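Arf-GAP domain and FG repeat-containing protein 1 (Homo sapiens, PDB 2OLM) acts as a cellular cofactor of HIV-1 Rev in viral RNA movement and is required for vesicle docking or fusion in acrosome biogenesis, its zinc-binding Arf-GAP domain being described here. Local coordinates at residues Arg17-Leu22 / Phe79-Gly84; Pro36-Met41 / Val47-Ser52; Pro60-Lys65 / Glu118-Lys123. All coordinates share one frame; numbering follows the deposited sequence. Where two conformers were deposited one is given.

Contact 1. Residues Arg17-Leu22 / Phe79-Gly84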
ATOM      1  N   ARG A  17       4.451   4.242   1.852  1.00 12.70           N
ATOM      2  CA  ARG A  17       4.984   3.962   0.515  1.00 12.53           C
ATOM      3  C   ARG A  17       5.954   5.036  -0.011  1.00 13.38           C
ATOM      4  O   ARG A  17       6.823   4.736  -0.842  1.00 14.45           O
ATOM      5  CB  ARG A  17       3.823   3.737  -0.438  1.00 12.65           C
ATOM      6  CG  ARG A  17       2.995   2.506  -0.101  1.00 13.27           C
ATOM      7  CD  ARG A  17       3.764   1.199  -0.268  1.00 14.86           C
ATOM      8  NE  ARG A  17       2.990   0.067   0.225  1.00 14.84           N
ATOM      9  CZ  ARG A  17       3.502  -1.144   0.410  1.00 15.44           C
ATOM     10  NH1 ARG A  17       4.759  -1.358   0.129  1.00 15.05           N
ATOM     11  NH2 ARG A  17       2.766  -2.121   0.861  1.00 15.76           N
ATOM     12  N   ASP A  18       5.829   6.260   0.492  1.00 14.54           N
ATOM     13  CA  ASP A  18       6.863   7.262   0.307  1.00 15.43           C
ATOM     14  C   ASP A  18       8.184   6.722   0.881  1.00 15.75           C
ATOM     15  O   ASP A  18       9.227   6.811   0.242  1.00 18.15           O
ATOM     16  CB  ASP A  18       6.471   8.588   0.940  1.00 17.11           C
ATOM     17  CG  ASP A  18       7.500   9.687   0.703  1.00 26.86           C
ATOM     18  OD1 ASP A  18       7.475  10.319  -0.382  1.00 30.78           O
ATOM     19  OD2 ASP A  18       8.339   9.909   1.620  1.00 35.49           O
ATOM     20  N   MET A  19       8.126   6.123   2.069  1.00 13.63           N
ATOM     21  CA  MET A  19       9.332   5.622   2.706  1.00 13.70           C
ATOM     22  C   MET A  19       9.832   4.359   2.071  1.00 12.35           C
ATOM     23  O   MET A  19      11.044   4.195   1.895  1.00 13.43           O
ATOM     24  CB  MET A  19       9.083   5.350   4.189  1.00 14.05           C
ATOM     25  CG  MET A  19       9.053   6.618   5.027  1.00 12.53           C
ATOM     26  SD  MET A  19       8.825   6.298   6.791  1.00 14.58           S
ATOM     27  CE  MET A  19       7.043   6.055   6.842  1.00 15.11           C
ATOM     28  N   THR A  20       8.950   3.444   1.679  1.00 11.84           N
ATOM     29  CA  THR A  20       9.436   2.172   1.145  1.00 12.06           C
ATOM     30  C   THR A  20      10.147   2.321  -0.195  1.00 14.97           C
ATOM     31  O   THR A  20      10.886   1.413  -0.600  1.00 15.59           O
ATOM     32  CB  THR A  20       8.354   1.135   1.007  1.00 13.73           C
ATOM     33  OG1 THR A  20       7.302   1.708   0.218  1.00 13.89           O
ATOM     34  CG2 THR A  20       7.805   0.700   2.361  1.00 14.48           C
ATOM     35  N   GLY A  21       9.926   3.451  -0.860  1.00 15.55           N
ATOM     36  CA  GLY A  21      10.601   3.731  -2.133  1.00 15.01           C
ATOM     37  C   GLY A  21      11.956   4.425  -2.006  1.00 19.52           C
ATOM     38  O   GLY A  21      12.682   4.525  -3.003  1.00 19.97           O
ATOM     39  N   LEU A  22      12.317   4.896  -0.808  1.00 17.18           N
ATOM     40  CA  LEU A  22      13.635   5.528  -0.602  1.00 18.04           C
ATOM     41  C   LEU A  22      14.741   4.479  -0.790  1.00 18.83           C
ATOM     42  O   LEU A  22      14.586   3.340  -0.375  1.00 16.54           O
ATOM     43  CB  LEU A  22      13.725   6.155   0.780  1.00 17.32           C
ATOM     44  CG  LEU A  22      12.725   7.269   1.032  1.00 18.82           C
ATOM     45  CD1 LEU A  22      12.691   7.746   2.497  1.00 19.49           C
ATOM     46  CD2 LEU A  22      13.028   8.459   0.059  1.00 21.68           C
ATOM     47  N   PHE A  79       7.654   8.045  13.614  1.00 11.15           N
ATOM     48  CA  PHE A  79       8.907   7.460  14.060  1.00 10.95           C
ATOM     49  C   PHE A  79       9.714   6.932  12.886  1.00 11.66           C
ATOM     50  O   PHE A  79      10.906   7.126  12.766  1.00 12.50           O
ATOM     51  CB  PHE A  79       8.616   6.338  15.079  1.00 12.00           C
ATOM     52  CG  PHE A  79       9.852   5.663  15.588  1.00 12.42           C
ATOM     53  CD1 PHE A  79      10.626   6.308  16.544  1.00 14.11           C
ATOM     54  CD2 PHE A  79      10.287   4.445  15.083  1.00 15.86           C
ATOM     55  CE1 PHE A  79      11.780   5.734  17.041  1.00 16.07           C
ATOM     56  CE2 PHE A  79      11.478   3.875  15.587  1.00 14.07           C
ATOM     57  CZ  PHE A  79      12.209   4.558  16.559  1.00 13.21           C
ATOM     58  N   LEU A  80       9.050   6.215  11.995  1.00 10.78           N
ATOM     59  CA  LEU A  80       9.711   5.669  10.827  1.00  9.43           C
ATOM     60  C   LEU A  80      10.268   6.762   9.907  1.00 10.75           C
ATOM     61  O   LEU A  80      11.324   6.608   9.335  1.00 11.45           O
ATOM     62  CB  LEU A  80       8.744   4.772  10.052  1.00 10.55           C
ATOM     63  CG  LEU A  80       8.399   3.450  10.712  1.00 12.23           C
ATOM     64  CD1 LEU A  80       7.206   2.747  10.037  1.00 12.04           C
ATOM     65  CD2 LEU A  80       9.599   2.515  10.780  1.00 12.82           C
ATOM     66  N   GLN A  81       9.531   7.861   9.782  1.00 11.61           N
ATOM     67  CA  GLN A  81       9.990   8.990   8.963  1.00 12.97           C
ATOM     68  C   GLN A  81      11.277   9.572   9.507  1.00 13.90           C
ATOM     69  O   GLN A  81      12.113  10.034   8.741  1.00 15.92           O
ATOM     70  CB  GLN A  81       8.937  10.078   8.914  1.00 13.32           C
ATOM     71  CG  GLN A  81       7.760   9.670   8.048  1.00 15.33           C
ATOM     72  CD  GLN A  81       6.719  10.752   7.978  1.00 16.84           C
ATOM     73  OE1 GLN A  81       6.499  11.488   8.956  1.00 19.30           O
ATOM     74  NE2 GLN A  81       6.059  10.866   6.829  1.00 17.52           N
ATOM     75  N   LYS A  82      11.427   9.561  10.830  1.00 11.73           N
ATOM     76  CA  LYS A  82      12.644  10.077  11.486  1.00 13.57           C
ATOM     77  C   LYS A  82      13.773   9.055  11.525  1.00 15.40           C
ATOM     78  O   LYS A  82      14.910   9.387  11.902  1.00 16.14           O
ATOM     79  CB  LYS A  82      12.317  10.517  12.905  1.00 17.71           C
ATOM     80  CG  LYS A  82      11.412  11.706  12.946  1.00 20.92           C
ATOM     81  CD  LYS A  82      11.172  12.157  14.389  1.00 25.05           C
ATOM     82  CE  LYS A  82      10.081  13.219  14.471  1.00 28.30           C
ATOM     83  NZ  LYS A  82       8.709  12.647  14.680  1.00 32.02           N
ATOM     84  N   HIS A  83      13.469   7.809  11.161  1.00 12.12           N
ATOM     85  CA  HIS A  83      14.438   6.729  11.144  1.00 11.00           C
ATOM     86  C   HIS A  83      14.552   6.169   9.730  1.00 11.83           C
ATOM     87  O   HIS A  83      14.915   6.934   8.821  1.00 12.95           O
ATOM     88  CB  HIS A  83      14.104   5.697  12.250  1.00 11.09           C
ATOM     89  CG  HIS A  83      14.265   6.260  13.611  1.00 11.36           C
ATOM     90  ND1 HIS A  83      13.315   7.068  14.189  1.00 12.22           N
ATOM     91  CD2 HIS A  83      15.334   6.258  14.443  1.00 13.73           C
ATOM     92  CE1 HIS A  83      13.767   7.473  15.369  1.00 15.60           C
ATOM     93  NE2 HIS A  83      14.995   7.013  15.531  1.00 15.90           N
ATOM     94  N   GLY A  84      14.228   4.898   9.494  1.00  9.80           N
ATOM     95  CA  GLY A  84      14.552   4.266   8.215  1.00 10.18           C
ATOM     96  C   GLY A  84      15.956   3.778   8.102  1.00 10.41           C
ATOM     97  O   GLY A  84      16.774   4.026   9.008  1.00 10.64           O
TER
HETATM   98  O   HOH W   1       6.703   9.380   4.429  1.00 17.67           O

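Contact 2. Residues Pro36-Met41 / Val47-Ser52. With ZN (zinc ion), chain B.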
ATOM      1  N   PRO A  36      12.283  -5.521   1.708  1.00 14.75           N
ATOM      2  CA  PRO A  36      11.619  -5.652   3.000  1.00 13.79           C
ATOM      3  C   PRO A  36      10.133  -5.948   2.901  1.00 13.46           C
ATOM      4  O   PRO A  36       9.445  -5.478   1.998  1.00 16.29           O
ATOM      5  CB  PRO A  36      11.865  -4.314   3.678  1.00 16.37           C
ATOM      6  CG  PRO A  36      12.184  -3.386   2.633  1.00 21.31           C
ATOM      7  CD  PRO A  36      12.678  -4.143   1.438  1.00 16.80           C
ATOM      8  N   THR A  37       9.680  -6.700   3.899  1.00 13.29           N
ATOM      9  CA  THR A  37       8.289  -7.088   4.083  1.00 12.24           C
ATOM     10  C   THR A  37       7.736  -6.652   5.461  1.00 10.98           C
ATOM     11  O   THR A  37       6.536  -6.697   5.701  1.00 12.06           O
ATOM     12  CB  THR A  37       8.180  -8.609   4.006  1.00 11.52           C
ATOM     13  OG1 THR A  37       9.208  -9.218   4.784  1.00 13.39           O
ATOM     14  CG2 THR A  37       8.366  -9.075   2.542  1.00 14.90           C
ATOM     15  N   TYR A  38       8.644  -6.341   6.414  1.00  9.31           N
ATOM     16  CA  TYR A  38       8.288  -5.920   7.777  1.00 10.00           C
ATOM     17  C   TYR A  38       9.020  -4.640   8.136  1.00  9.69           C
ATOM     18  O   TYR A  38      10.041  -4.320   7.562  1.00 10.06           O
ATOM     19  CB  TYR A  38       8.648  -7.008   8.808  1.00  9.59           C
ATOM     20  CG  TYR A  38       7.687  -8.184   8.683  1.00  9.94           C
ATOM     21  CD1 TYR A  38       6.634  -8.342   9.565  1.00  8.95           C
ATOM     22  CD2 TYR A  38       7.803  -9.070   7.638  1.00 10.19           C
ATOM     23  CE1 TYR A  38       5.723  -9.354   9.419  1.00  8.93           C
ATOM     24  CE2 TYR A  38       6.886 -10.102   7.483  1.00  9.08           C
ATOM     25  CZ  TYR A  38       5.858 -10.219   8.364  1.00 10.48           C
ATOM     26  OH  TYR A  38       4.906 -11.224   8.160  1.00 11.05           O
ATOM     27  N   VAL A  39       8.443  -3.910   9.073  1.00  8.20           N
ATOM     28  CA  VAL A  39       9.204  -2.865   9.774  0.50  8.30           C
ATOM     29  C   VAL A  39       9.574  -3.364  11.154  1.00  7.78           C
ATOM     30  O   VAL A  39       8.800  -4.027  11.854  1.00  9.62           O
ATOM     31  CB  VAL A  39       8.488  -1.520   9.910  0.50  9.77           C
ATOM     32  CG1 VAL A  39       8.377  -0.794   8.523  0.50  8.19           C
ATOM     33  CG2 VAL A  39       7.146  -1.693  10.588  0.50  8.27           C
ATOM     34  N   ASN A  40      10.823  -3.074  11.524  1.00  8.20           N
ATOM     35  CA  ASN A  40      11.334  -3.344  12.844  1.00  6.90           C
ATOM     36  C   ASN A  40      11.143  -2.068  13.624  1.00  6.55           C
ATOM     37  O   ASN A  40      11.901  -1.108  13.481  1.00  8.03           O
ATOM     38  CB  ASN A  40      12.780  -3.766  12.815  1.00  7.30           C
ATOM     39  CG  ASN A  40      13.361  -3.948  14.168  1.00  7.19           C
ATOM     40  OD1 ASN A  40      12.686  -3.672  15.139  1.00  8.56           O
ATOM     41  ND2 ASN A  40      14.625  -4.419  14.252  1.00  7.96           N
ATOM     42  N   MET A  41      10.064  -2.023  14.407  1.00  6.72           N
ATOM     43  CA  MET A  41       9.702  -0.847  15.194  1.00  8.10           C
ATOM     44  C   MET A  41      10.623  -0.559  16.359  1.00  9.17           C
ATOM     45  O   MET A  41      10.649   0.548  16.858  1.00  8.99           O
ATOM     46  CB  MET A  41       8.249  -0.997  15.727  1.00 10.73           C
ATOM     47  CG  MET A  41       7.167  -0.775  14.629  1.00 11.51           C
ATOM     48  SD  MET A  41       7.261   0.823  13.783  1.00 13.97           S
ATOM     49  CE  MET A  41       7.337   1.917  15.108  1.00 12.04           C
ATOM     50  N   VAL A  47      12.843  -4.500   7.053  1.00  8.11           N
ATOM     51  CA  VAL A  47      13.540  -5.794   7.047  1.00  9.41           C
ATOM     52  C   VAL A  47      12.712  -6.863   6.305  1.00 10.02           C
ATOM     53  O   VAL A  47      11.510  -6.724   6.156  1.00 10.34           O
ATOM     54  CB  VAL A  47      13.855  -6.304   8.487  1.00  8.35           C
ATOM     55  CG1 VAL A  47      14.886  -5.381   9.112  1.00 10.64           C
ATOM     56  CG2 VAL A  47      12.583  -6.290   9.372  1.00  9.06           C
ATOM     57  N   CYS A  48      13.368  -7.936   5.918  1.00 10.32           N
ATOM     58  CA  CYS A  48      12.732  -9.045   5.186  1.00 10.00           C
ATOM     59  C   CYS A  48      12.150 -10.051   6.198  1.00 12.74           C
ATOM     60  O   CYS A  48      12.345  -9.923   7.426  1.00 10.62           O
ATOM     61  CB  CYS A  48      13.775  -9.724   4.275  1.00 11.31           C
ATOM     62  SG  CYS A  48      14.983 -10.787   5.061  1.00 11.69           S
ATOM     63  N   THR A  49      11.413 -11.067   5.719  1.00 11.01           N
ATOM     64  CA  THR A  49      10.806 -12.019   6.595  1.00 10.76           C
ATOM     65  C   THR A  49      11.761 -12.895   7.347  1.00 11.21           C
ATOM     66  O   THR A  49      11.584 -13.168   8.534  1.00 11.25           O
ATOM     67  CB  THR A  49       9.788 -12.861   5.781  1.00 12.63           C
ATOM     68  OG1 THR A  49       8.850 -11.952   5.168  1.00 14.60           O
ATOM     69  CG2 THR A  49       9.135 -13.888   6.670  1.00 14.40           C
ATOM     70  N   SER A  50      12.836 -13.335   6.681  1.00 10.61           N
ATOM     71  CA  SER A  50      13.790 -14.191   7.295  1.00 10.48           C
ATOM     72  C   SER A  50      14.520 -13.468   8.445  1.00 10.09           C
ATOM     73  O   SER A  50      14.668 -14.004   9.530  1.00 11.68           O
ATOM     74  CB  SER A  50      14.784 -14.729   6.269  1.00 13.62           C
ATOM     75  OG  SER A  50      15.663 -15.614   6.876  1.00 21.05           O
ATOM     76  N   CYS A  51      14.938 -12.241   8.174  1.00 10.17           N
ATOM     77  CA  CYS A  51      15.586 -11.491   9.236  1.00 10.13           C
ATOM     78  C   CYS A  51      14.616 -11.178  10.342  1.00  8.86           C
ATOM     79  O   CYS A  51      15.036 -11.217  11.516  1.00  9.49           O
ATOM     80  CB  CYS A  51      16.180 -10.211   8.694  1.00  9.26           C
ATOM     81  SG  CYS A  51      17.688 -10.487   7.676  1.00 10.89           S
ATOM     82  N   SER A  52      13.344 -10.919  10.016  1.00  8.59           N
ATOM     83  CA  SER A  52      12.335 -10.717  11.058  1.00  7.77           C
ATOM     84  C   SER A  52      12.243 -11.937  11.978  1.00 10.01           C
ATOM     85  O   SER A  52      12.157 -11.815  13.206  1.00  9.14           O
ATOM     86  CB  SER A  52      10.993 -10.425  10.451  1.00  9.25           C
ATOM     87  OG  SER A  52      10.971  -9.210   9.743  1.00 11.70           O
TER
HETATM   88 ZN    ZN B 201      16.944  -9.692   5.593  1.00 11.19          ZN

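Contact 3. Residues Pro60-Lys65 / Glu118-Lys123. With SO4 (sulfate ion), chain C.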
ATOM      1  N   PRO A  60      16.035  -9.037  24.735  1.00  8.96           N
ATOM      2  CA  PRO A  60      14.638  -8.989  24.317  1.00  8.74           C
ATOM      3  C   PRO A  60      14.489  -8.965  22.793  1.00  7.99           C
ATOM      4  O   PRO A  60      15.374  -8.464  22.080  1.00  8.19           O
ATOM      5  CB  PRO A  60      14.104  -7.690  24.951  1.00  8.65           C
ATOM      6  CG  PRO A  60      15.173  -7.264  25.932  1.00  9.86           C
ATOM      7  CD  PRO A  60      16.435  -7.779  25.355  1.00  8.76           C
ATOM      8  N   PRO A  61      13.361  -9.491  22.297  1.00  7.40           N
ATOM      9  CA  PRO A  61      13.192  -9.546  20.843  1.00  7.38           C
ATOM     10  C   PRO A  61      12.800  -8.234  20.257  1.00  7.12           C
ATOM     11  O   PRO A  61      12.129  -7.445  20.919  1.00  7.98           O
ATOM     12  CB  PRO A  61      12.032 -10.531  20.661  1.00  7.97           C
ATOM     13  CG  PRO A  61      11.249 -10.407  21.936  1.00  8.88           C
ATOM     14  CD  PRO A  61      12.211 -10.121  23.006  1.00  8.44           C
ATOM     15  N   HIS A  62      13.131  -8.001  18.998  1.00  7.60           N
ATOM     16  CA  HIS A  62      12.713  -6.790  18.298  1.00  7.06           C
ATOM     17  C   HIS A  62      11.271  -6.935  17.785  1.00  7.77           C
ATOM     18  O   HIS A  62      10.850  -8.054  17.456  1.00 10.57           O
ATOM     19  CB  HIS A  62      13.674  -6.433  17.176  1.00  6.65           C
ATOM     20  CG  HIS A  62      15.003  -5.921  17.655  1.00  7.08           C
ATOM     21  ND1 HIS A  62      15.765  -5.031  16.933  1.00  8.53           N
ATOM     22  CD2 HIS A  62      15.672  -6.122  18.819  1.00  8.09           C
ATOM     23  CE1 HIS A  62      16.870  -4.755  17.606  1.00  7.55           C
ATOM     24  NE2 HIS A  62      16.835  -5.389  18.757  1.00  8.47           N
ATOM     25  N   ARG A  63      10.572  -5.821  17.725  1.00  7.17           N
ATOM     26  CA  ARG A  63       9.164  -5.781  17.405  1.00  7.43           C
ATOM     27  C   ARG A  63       8.982  -5.542  15.936  1.00  7.91           C
ATOM     28  O   ARG A  63       9.174  -4.443  15.464  1.00 12.04           O
ATOM     29  CB  ARG A  63       8.513  -4.648  18.191  1.00  9.34           C
ATOM     30  CG  ARG A  63       7.008  -4.637  18.180  1.00  9.02           C
ATOM     31  CD  ARG A  63       6.387  -5.791  18.928  1.00 11.11           C
ATOM     32  NE  ARG A  63       4.945  -5.563  19.019  1.00 12.12           N
ATOM     33  CZ  ARG A  63       4.060  -5.911  18.104  1.00 10.85           C
ATOM     34  NH1 ARG A  63       4.387  -6.654  17.060  1.00 10.74           N
ATOM     35  NH2 ARG A  63       2.806  -5.566  18.257  1.00 12.69           N
ATOM     36  N   VAL A  64       8.570  -6.568  15.205  1.00  8.49           N
ATOM     37  CA  VAL A  64       8.378  -6.465  13.752  1.00  8.40           C
ATOM     38  C   VAL A  64       6.896  -6.494  13.408  1.00 10.83           C
ATOM     39  O   VAL A  64       6.137  -7.267  13.992  1.00 12.00           O
ATOM     40  CB  VAL A  64       9.136  -7.554  13.004  1.00  9.86           C
ATOM     41  CG1 VAL A  64      10.676  -7.423  13.221  1.00  9.90           C
ATOM     42  CG2 VAL A  64       8.636  -8.963  13.412  1.00 10.71           C
ATOM     43  N   LYS A  65       6.512  -5.663  12.444  1.00  9.38           N
ATOM     44  CA  LYS A  65       5.151  -5.524  12.005  1.00  8.40           C
ATOM     45  C   LYS A  65       5.110  -5.550  10.487  1.00  8.29           C
ATOM     46  O   LYS A  65       5.954  -4.972   9.785  1.00  9.08           O
ATOM     47  CB  LYS A  65       4.567  -4.224  12.496  1.00 10.58           C
ATOM     48  CG  LYS A  65       4.517  -4.132  14.017  1.00 11.70           C
ATOM     49  CD  LYS A  65       3.683  -2.940  14.497  1.00 15.06           C
ATOM     50  CE  LYS A  65       3.569  -2.919  15.975  1.00 14.86           C
ATOM     51  NZ  LYS A  65       2.459  -1.986  16.415  1.00 18.28           N
ATOM     52  N   GLU A 118      25.651  -9.152  17.812  1.00 10.05           N
ATOM     53  CA  GLU A 118      26.799  -8.244  17.708  1.00 10.89           C
ATOM     54  C   GLU A 118      26.366  -6.877  17.261  1.00  8.91           C
ATOM     55  O   GLU A 118      26.876  -5.880  17.750  1.00  8.70           O
ATOM     56  CB  GLU A 118      27.875  -8.839  16.802  1.00 13.10           C
ATOM     57  CG  GLU A 118      28.655  -9.924  17.531  1.00 15.64           C
ATOM     58  CD  GLU A 118      29.915 -10.324  16.849  1.00 21.63           C
ATOM     59  OE1 GLU A 118      30.084  -9.990  15.649  1.00 24.30           O
ATOM     60  OE2 GLU A 118      30.695 -11.030  17.528  1.00 28.96           O
ATOM     61  N   LYS A 119      25.370  -6.817  16.388  1.00  8.87           N
ATOM     62  CA  LYS A 119      24.927  -5.544  15.803  1.00  7.30           C
ATOM     63  C   LYS A 119      24.191  -4.682  16.837  1.00  7.38           C
ATOM     64  O   LYS A 119      24.467  -3.491  16.995  1.00  8.42           O
ATOM     65  CB  LYS A 119      24.043  -5.790  14.569  1.00  9.29           C
ATOM     66  CG  LYS A 119      23.613  -4.585  13.816  1.00  8.63           C
ATOM     67  CD  LYS A 119      22.957  -4.984  12.489  1.00  8.79           C
ATOM     68  CE  LYS A 119      22.447  -3.796  11.716  1.00  8.04           C
ATOM     69  NZ  LYS A 119      21.832  -4.163  10.360  1.00  9.21           N
ATOM     70  N   TYR A 120      23.210  -5.296  17.497  1.00  7.47           N
ATOM     71  CA  TYR A 120      22.254  -4.556  18.315  1.00  7.56           C
ATOM     72  C   TYR A 120      22.528  -4.608  19.802  1.00  7.79           C
ATOM     73  O   TYR A 120      22.239  -3.644  20.488  1.00  9.18           O
ATOM     74  CB  TYR A 120      20.799  -5.027  18.043  1.00  6.58           C
ATOM     75  CG  TYR A 120      20.348  -4.733  16.632  1.00  6.53           C
ATOM     76  CD1 TYR A 120      20.109  -3.436  16.199  1.00  7.29           C
ATOM     77  CD2 TYR A 120      20.200  -5.748  15.719  1.00  8.10           C
ATOM     78  CE1 TYR A 120      19.728  -3.177  14.884  1.00  8.16           C
ATOM     79  CE2 TYR A 120      19.817  -5.501  14.425  1.00  7.23           C
ATOM     80  CZ  TYR A 120      19.588  -4.205  14.009  1.00  8.43           C
ATOM     81  OH  TYR A 120      19.207  -3.878  12.724  1.00  9.02           O
ATOM     82  N   GLU A 121      23.046  -5.734  20.292  1.00  7.74           N
ATOM     83  CA  GLU A 121      23.247  -5.924  21.742  1.00  8.22           C
ATOM     84  C   GLU A 121      24.660  -5.532  22.155  1.00  8.91           C
ATOM     85  O   GLU A 121      24.861  -4.658  23.023  1.00 10.95           O
ATOM     86  CB  GLU A 121      22.913  -7.356  22.165  1.00  8.39           C
ATOM     87  CG  GLU A 121      21.498  -7.806  21.803  1.00  7.79           C
ATOM     88  CD  GLU A 121      21.124  -9.178  22.296  1.00  9.81           C
ATOM     89  OE1 GLU A 121      21.978  -9.870  22.872  1.00 10.65           O
ATOM     90  OE2 GLU A 121      19.954  -9.543  22.104  1.00 10.08           O
ATOM     91  N   LYS A 122      25.643  -6.147  21.496  1.00  9.08           N
ATOM     92  CA  LYS A 122      27.041  -5.848  21.797  1.00 11.20           C
ATOM     93  C   LYS A 122      27.525  -4.566  21.109  1.00  9.73           C
ATOM     94  O   LYS A 122      28.547  -4.024  21.514  1.00 10.85           O
ATOM     95  CB  LYS A 122      27.911  -7.017  21.420  1.00 11.15           C
ATOM     96  CG  LYS A 122      27.523  -8.308  22.169  1.00 14.79           C
ATOM     97  CD  LYS A 122      28.321  -9.474  21.736  1.00 18.52           C
ATOM     98  CE  LYS A 122      27.885 -10.743  22.439  1.00 22.14           C
ATOM     99  NZ  LYS A 122      28.282 -11.942  21.645  1.00 30.07           N
ATOM    100  N   LYS A 123      26.803  -4.094  20.086  1.00  8.88           N
ATOM    101  CA  LYS A 123      27.095  -2.812  19.460  0.50  9.19           C
ATOM    102  C   LYS A 123      28.494  -2.774  18.851  1.00  9.38           C
ATOM    103  O   LYS A 123      29.230  -1.784  18.993  1.00 10.09           O
ATOM    104  CB  LYS A 123      26.848  -1.682  20.467  0.50  9.88           C
ATOM    105  CG  LYS A 123      25.392  -1.445  20.626  0.50  8.59           C
ATOM    106  CD  LYS A 123      25.067  -0.591  21.809  0.50  8.42           C
ATOM    107  CE  LYS A 123      23.573  -0.353  21.854  0.50  8.92           C
ATOM    108  NZ  LYS A 123      23.178   0.353  23.091  0.50  9.35           N
TER
HETATM  109  S   SO4 C2001       1.130  -6.888  15.088  1.00 11.98           S
HETATM  110  O1  SO4 C2001       0.874  -5.969  16.199  1.00 13.19           O
HETATM  111  O2  SO4 C2001       1.305  -6.157  13.871  1.00 13.86           O
HETATM  112  O3  SO4 C2001      -0.049  -7.780  15.009  1.00 13.13           O
HETATM  113  O4  SO4 C2001       2.343  -7.719  15.361  1.00 11.42           O
HETATM  114  O   HOH W   2      18.056  -7.641  22.345  1.00  9.38           O

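Contact 1. Residues Arg17-Leu22 / Phe79-Gly84
Helix-on-helix packing within the Arf-GAP domain brings Met-19, late in helix 3-20, against Leu-80 and Gln-81 near the end of helix 74-82. One side chain from the first helix does nearly all the work. Met-19 reaches straight out through an extended chi2 of -178° and bends only at its end (chi3 -81°), which lays SD on the backbone of the other helix and brings CE against the side chains of Leu-80 and Gln-81. SD lies 3.4 Å from Gln-81 N and 3.6 Å from Leu-80 CB, while CE sits 3.9 Å from both Leu-80 CB and Gln-81 CG. The thioether therefore wedges between the bases of two consecutive side chains, each of which it crosses at about a right angle.

At the exposed margin the link turns polar. A water accepts from Gln-81 NE2 at 2.9 Å and donates a longer bond to Asp-18 OD2 at 3.3 Å, so amide and carboxylate are joined through solvent. Asp-18 OD1 meanwhile forms a salt bridge with Lys-14 of the second subunit.

Phe-46 of strand 45-47 also packs on Met-19, and Val-39 of strand 38-40 touches Leu-80, so the two helices meet beside the small antiparallel sheet.

Contact 2. Residues Pro36-Met41 / Val47-Ser52
Val-47 pairs with Tyr-38 through backbone hydrogen bonds that close the hairpin of the zinc finger. Val-47 N donates to Tyr-38 O at 2.9 Å, and in return Val-47 O takes two N-H groups, Tyr-38 N almost head-on to the carbonyl oxygen and Thr-37 N well above the plane of the group, by 35°. Two residues facing one make this a classic beta bulge.

Among side chains, the hydroxyls of Thr-37 and Thr-49 are hydrogen-bonded, OG1 to OG1, at 2.8 Å. Thr-49 OG1 also lies at the edge of the Tyr-38 ring, 3.6 Å from CE2. Ser-52 OG sits 3.3 Å from Tyr-38 CB and donates to Cys-48 O, which Ser-52 N reaches from the opposite face. The apolar touch is Val-47 CG2 on Tyr-38 CB, at 4.0 Å.

Zinc is bound by Cys-48 SG at 2.3 Å and by Cys-51 SG, with Cys-28 and Cys-31 completing the four-cysteine site. Cys-48 SG, turned between its own N and carbonyl carbon (chi1 75°), also N-caps helix 49-55 by accepting from Cys-51 N.

In the sheet, strand 38-40 lies between 45-47 and 64-66, with helix 49-55 following directly from its hairpin partner.

Contact 3. Residues Pro60-Lys65 / Glu118-Lys123
His-62 and Tyr-120 meet in an edge-to-face aromatic pair, the edge of the imidazole pointing at the face of the phenol ring. The centroids are 4.8 Å apart and the planes stand at 60°. The leading atom is His-62 CE1, which comes over the Tyr-120 ring toward its rim, 3.6 Å from CG, and NE2 follows at 4.0 Å from Tyr-120 CB. Across the ring, the opposite face of Tyr-120 is covered by CG of its neighbour Lys-119, placing the phenol between an imidazole edge and an aliphatic chain.

A second link runs through solvent. One water donates to Pro-60 O at 2.8 Å and to Glu-121 OE2 at 2.7 Å, tying the loop before strand 64-66 to Glu-121.

The polar ends of both rings are held from outside. His-62 ND1 is hydrogen-bonded to Asn-40 ND2, which helps to set the rotation of the imidazole and implies that ND1 is the acceptor. Tyr-120 OH bonds to Asp-30, whose carboxylate also forms a salt bridge with Lys-119.

Farther along the first segment, Arg-63 grips a sulfate, probably from the crystallisation liquor, with two nearly straight bonds: NH1 to O4 and NH2 to O1, each 2.9 Å. The anion lies at the edge of the guanidinium, in its plane. A bend at chi2 (68°) folds the arginine chain, and Lys-65 CE packs over one face of the guanidinium while Lys-65 NZ pairs with Glu-76.

The His-62 and Tyr-120 pair, with Leu-55 of helix 49-55 touching both side chains, is interior packing of the Arf-GAP domain, where the loop leading into strand 64-66, an outer strand of the three-stranded sheet, meets helix 109-121.

In the fold
Contacts 1 and 3 lie on opposite sides of the chain's centre, with contact 2 touching both. Contact 2 is partly buried and relies on backbone hydrogen bonds and metal ligands; the other two have buried centres of side-chain packing, a thioether in contact 1 and an aromatic pair in contact 3, each with a water bridge beside it. Strands 38-40 and 64-66 unite contacts 2 and 3: Met-41 N and Val-39 N approach Arg-63 O and Lys-65 O as probable hydrogen bonds. Contact 1 joins helices instead, meeting contact 2 where Phe-79 and Leu-80 pack on Met-41. Along the chain, contact 2 nests inside the loop closed by contact 1.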